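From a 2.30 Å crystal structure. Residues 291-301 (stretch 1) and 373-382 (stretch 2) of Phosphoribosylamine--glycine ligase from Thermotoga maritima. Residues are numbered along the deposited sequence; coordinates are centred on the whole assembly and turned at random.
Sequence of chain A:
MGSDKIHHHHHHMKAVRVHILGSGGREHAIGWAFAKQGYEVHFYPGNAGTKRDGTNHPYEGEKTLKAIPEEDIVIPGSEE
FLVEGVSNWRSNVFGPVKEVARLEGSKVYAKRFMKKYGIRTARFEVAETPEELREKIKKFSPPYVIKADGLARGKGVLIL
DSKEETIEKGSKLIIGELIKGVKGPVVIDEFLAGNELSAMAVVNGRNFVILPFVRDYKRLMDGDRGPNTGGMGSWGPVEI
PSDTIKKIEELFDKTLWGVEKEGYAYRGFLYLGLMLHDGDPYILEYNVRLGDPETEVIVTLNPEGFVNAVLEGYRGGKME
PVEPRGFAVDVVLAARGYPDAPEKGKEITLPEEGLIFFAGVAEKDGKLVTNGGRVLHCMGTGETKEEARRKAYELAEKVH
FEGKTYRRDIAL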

# COMPACT_ATOMS: atom_id res chain seq x y z
N GLY A 291 -0.38 -1.81 2.17
CA GLY A 291 -0.78 -0.42 1.89
C GLY A 291 -0.53 0.62 3.00
O GLY A 291 -0.23 0.28 4.15
N ASP A 292 -0.62 1.90 2.61
CA ASP A 292 -0.46 3.07 3.48
C ASP A 292 -1.58 4.00 3.04
O ASP A 292 -1.52 4.51 1.95
CB ASP A 292 0.88 3.74 3.23
CG ASP A 292 1.39 4.61 4.40
OD1 ASP A 292 0.63 5.16 5.20
OD2 ASP A 292 2.59 4.81 4.59
N PRO A 293 -2.60 4.24 3.86
CA PRO A 293 -2.59 4.00 5.28
C PRO A 293 -3.30 2.74 5.79
O PRO A 293 -3.74 2.74 6.94
CB PRO A 293 -3.32 5.21 5.79
CG PRO A 293 -4.28 5.57 4.69
CD PRO A 293 -3.87 4.85 3.44
N GLU A 294 -3.39 1.67 5.01
CA GLU A 294 -4.04 0.46 5.54
C GLU A 294 -3.26 -0.20 6.68
O GLU A 294 -3.83 -0.74 7.59
CB GLU A 294 -4.27 -0.59 4.46
CG GLU A 294 -5.34 -0.23 3.44
CD GLU A 294 -4.76 0.25 2.14
OE1 GLU A 294 -3.78 1.03 2.19
OE2 GLU A 294 -5.28 -0.14 1.08
N THR A 295 -1.94 -0.19 6.57
CA THR A 295 -1.08 -0.80 7.59
C THR A 295 -1.29 -0.21 8.96
O THR A 295 -1.40 -0.94 9.96
CB THR A 295 0.42 -0.65 7.19
OG1 THR A 295 0.73 -1.40 5.99
CG2 THR A 295 1.36 -1.22 8.27
N GLU A 296 -1.35 1.12 9.03
CA GLU A 296 -1.64 1.86 10.28
C GLU A 296 -2.86 1.25 10.95
O GLU A 296 -2.85 0.97 12.13
CB GLU A 296 -1.90 3.35 9.98
CG GLU A 296 -0.67 4.16 9.61
CD GLU A 296 -0.26 4.13 8.14
OE1 GLU A 296 -0.40 3.10 7.42
OE2 GLU A 296 0.29 5.16 7.71
N VAL A 297 -3.92 1.02 10.17
CA VAL A 297 -5.16 0.52 10.73
C VAL A 297 -5.04 -0.94 11.17
O VAL A 297 -5.45 -1.29 12.26
CB VAL A 297 -6.33 0.71 9.75
CG1 VAL A 297 -7.60 0.13 10.32
CG2 VAL A 297 -6.54 2.16 9.53
N ILE A 298 -4.51 -1.76 10.29
CA ILE A 298 -4.35 -3.19 10.53
C ILE A 298 -3.52 -3.39 11.79
O ILE A 298 -3.90 -4.11 12.68
CB ILE A 298 -3.68 -3.87 9.31
CG1 ILE A 298 -4.64 -3.89 8.10
CG2 ILE A 298 -3.25 -5.31 9.65
CD1 ILE A 298 -3.95 -4.11 6.65
N VAL A 299 -2.38 -2.73 11.84
CA VAL A 299 -1.48 -2.80 13.00
C VAL A 299 -2.16 -2.36 14.30
O VAL A 299 -1.99 -2.98 15.34
CB VAL A 299 -0.23 -1.94 12.73
CG1 VAL A 299 0.62 -1.79 13.95
CG2 VAL A 299 0.60 -2.57 11.59
N THR A 300 -2.94 -1.29 14.24
CA THR A 300 -3.60 -0.78 15.42
C THR A 300 -4.67 -1.74 15.84
O THR A 300 -5.05 -1.73 16.97
CB THR A 300 -4.21 0.61 15.19
OG1 THR A 300 -3.21 1.52 14.76
CG2 THR A 300 -4.69 1.23 16.49
N LEU A 301 -5.17 -2.57 14.93
CA LEU A 301 -6.22 -3.54 15.28
C LEU A 301 -5.72 -4.75 16.06
O LEU A 301 -6.49 -5.37 16.77
CB LEU A 301 -6.98 -4.01 14.05
CG LEU A 301 -7.93 -2.98 13.43
CD1 LEU A 301 -8.44 -3.47 12.08
CD2 LEU A 301 -9.10 -2.67 14.36
N GLY A 373 4.16 14.83 1.63
CA GLY A 373 2.75 15.06 1.29
C GLY A 373 1.81 14.75 2.42
O GLY A 373 0.97 15.57 2.79
N ARG A 374 1.93 13.54 2.93
CA ARG A 374 1.19 13.08 4.08
C ARG A 374 2.10 13.23 5.29
O ARG A 374 3.22 12.68 5.34
CB ARG A 374 0.74 11.64 3.88
CG ARG A 374 -0.10 11.52 2.61
CD ARG A 374 -0.85 10.22 2.42
NE ARG A 374 0.02 9.10 2.06
CZ ARG A 374 -0.38 7.84 1.97
NH1 ARG A 374 -1.63 7.52 2.22
NH2 ARG A 374 0.48 6.91 1.65
N VAL A 375 1.60 13.98 6.27
CA VAL A 375 2.39 14.42 7.41
C VAL A 375 2.18 13.43 8.55
O VAL A 375 3.12 12.74 8.99
CB VAL A 375 2.02 15.88 7.80
CG1 VAL A 375 2.97 16.47 8.86
CG2 VAL A 375 2.04 16.73 6.58
N LEU A 376 0.94 13.35 8.99
CA LEU A 376 0.59 12.54 10.15
C LEU A 376 -0.60 11.64 9.90
O LEU A 376 -1.53 11.99 9.17
CB LEU A 376 0.24 13.43 11.36
CG LEU A 376 1.34 14.40 11.78
CD1 LEU A 376 0.80 15.61 12.48
CD2 LEU A 376 2.36 13.70 12.66
N HIS A 377 -0.60 10.53 10.62
CA HIS A 377 -1.73 9.66 10.74
C HIS A 377 -2.24 9.77 12.16
O HIS A 377 -1.56 9.40 13.09
CB HIS A 377 -1.28 8.27 10.37
CG HIS A 377 -0.68 8.22 9.01
ND1 HIS A 377 -1.33 7.64 7.94
CD2 HIS A 377 0.47 8.74 8.52
CE1 HIS A 377 -0.58 7.77 6.85
NE2 HIS A 377 0.52 8.44 7.18
N CYS A 378 -3.45 10.32 12.32
CA CYS A 378 -4.14 10.36 13.61
C CYS A 378 -5.06 9.14 13.82
O CYS A 378 -5.99 8.91 13.06
CB CYS A 378 -4.91 11.64 13.74
SG CYS A 378 -3.82 13.07 13.87
N MSE A 379 -4.75 8.34 14.83
CA MSE A 379 -5.49 7.10 15.06
C MSE A 379 -6.55 7.29 16.14
O MSE A 379 -6.30 7.94 17.15
CB MSE A 379 -4.56 5.93 15.47
CG MSE A 379 -3.31 5.72 14.60
SE MSE A 379 -3.72 5.32 12.71
CE MSE A 379 -3.56 6.88 12.07
N GLY A 380 -7.72 6.73 15.89
CA GLY A 380 -8.75 6.58 16.86
C GLY A 380 -9.01 5.11 17.02
O GLY A 380 -8.87 4.37 16.06
N THR A 381 -9.39 4.70 18.23
CA THR A 381 -9.72 3.31 18.52
C THR A 381 -10.98 3.26 19.35
O THR A 381 -11.27 4.19 20.08
CB THR A 381 -8.57 2.62 19.31
OG1 THR A 381 -8.25 3.39 20.48
CG2 THR A 381 -7.28 2.59 18.52
N GLY A 382 -11.74 2.18 19.23
CA GLY A 382 -12.90 1.96 20.07
C GLY A 382 -13.54 0.61 19.82
O GLY A 382 -13.10 -0.16 18.97
O HOH W 1 2.60 7.52 5.30

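A strand offers its neighbours alternate side chains, and a helix that lies along it can answer them about once per turn. Residues 291–301 and 373–382 of this ligase illustrate the principle. Helix 294–301 runs in roughly the same direction as strand 374–382, at 34°, with the axes 9.9 Å apart at their closest. Such a spacing is filled by side chains and is too wide for backbone pairing. Two steps of the register show the match: the CA atoms of Glu296 and His377 lie 7.8 Å apart, those of Thr300 and Thr381 8.0 Å. Four residues advance the helix by about one turn and return the strand to the same face. Arg374, three residues before His377, lies out of step with His377, Met379 and Thr381, and Val375 between them departs from extended geometry (psi -62°), yet Arg374 too points its CB toward the other stretch.

Arg374 reaches past the start of the helix to the loop before it. Its guanidinium grips a single carbonyl in a fork: NH1 donates to Asp292 O at 3.0 Å and NH2 to the same Asp292 O at 3.1 Å. The carbonyl belongs to the cis peptide bond that leads into Pro293, the N-cap residue, and the Pro293 ring lies at the edge of the guanidinium, with CD 3.7 Å from Arg374 NH1. Asp292 OD1 sits over one face instead. The salt bridge from Asp292 OD1 to Arg374 NH2 is long, at 4.0 Å, and works through charge alone, since no N-H points at the oxygen.

Val375 and Leu376 stay out of reach, and His377 makes the next meeting. Pro293 CB approaches the edge of its ring, 3.8 Å from His377 ND1, while Glu296 OE2 lies over one face; Glu296 OE2 is 3.0 Å from His377 ND1, but the angle is too poor for a hydrogen bond. A water links the imidazole to Asp292, hydrogen-bonding to His377 NE2 at 3.0 Å and donating to Asp292 OD2 at 2.8 Å.

Beyond Cys378 the chemistry turns less polar. Met379, a selenomethionine, curls its side chain with chi1 and chi2 both m and brings SE to 3.8 Å from Glu296 CB, so the aliphatic part of an acidic residue serves as packing surface. Gly380 has no side chain to contribute. At Thr381 the methyls meet, Thr300 CG2 to Thr381 CG2 at 3.6 Å, while Thr300 OG1 turns back to its own helix and donates to Glu296 O at 2.7 Å. Satisfied there as a donor, Thr300 OG1 still contacts the strand, 4.2 Å from Met379 CG.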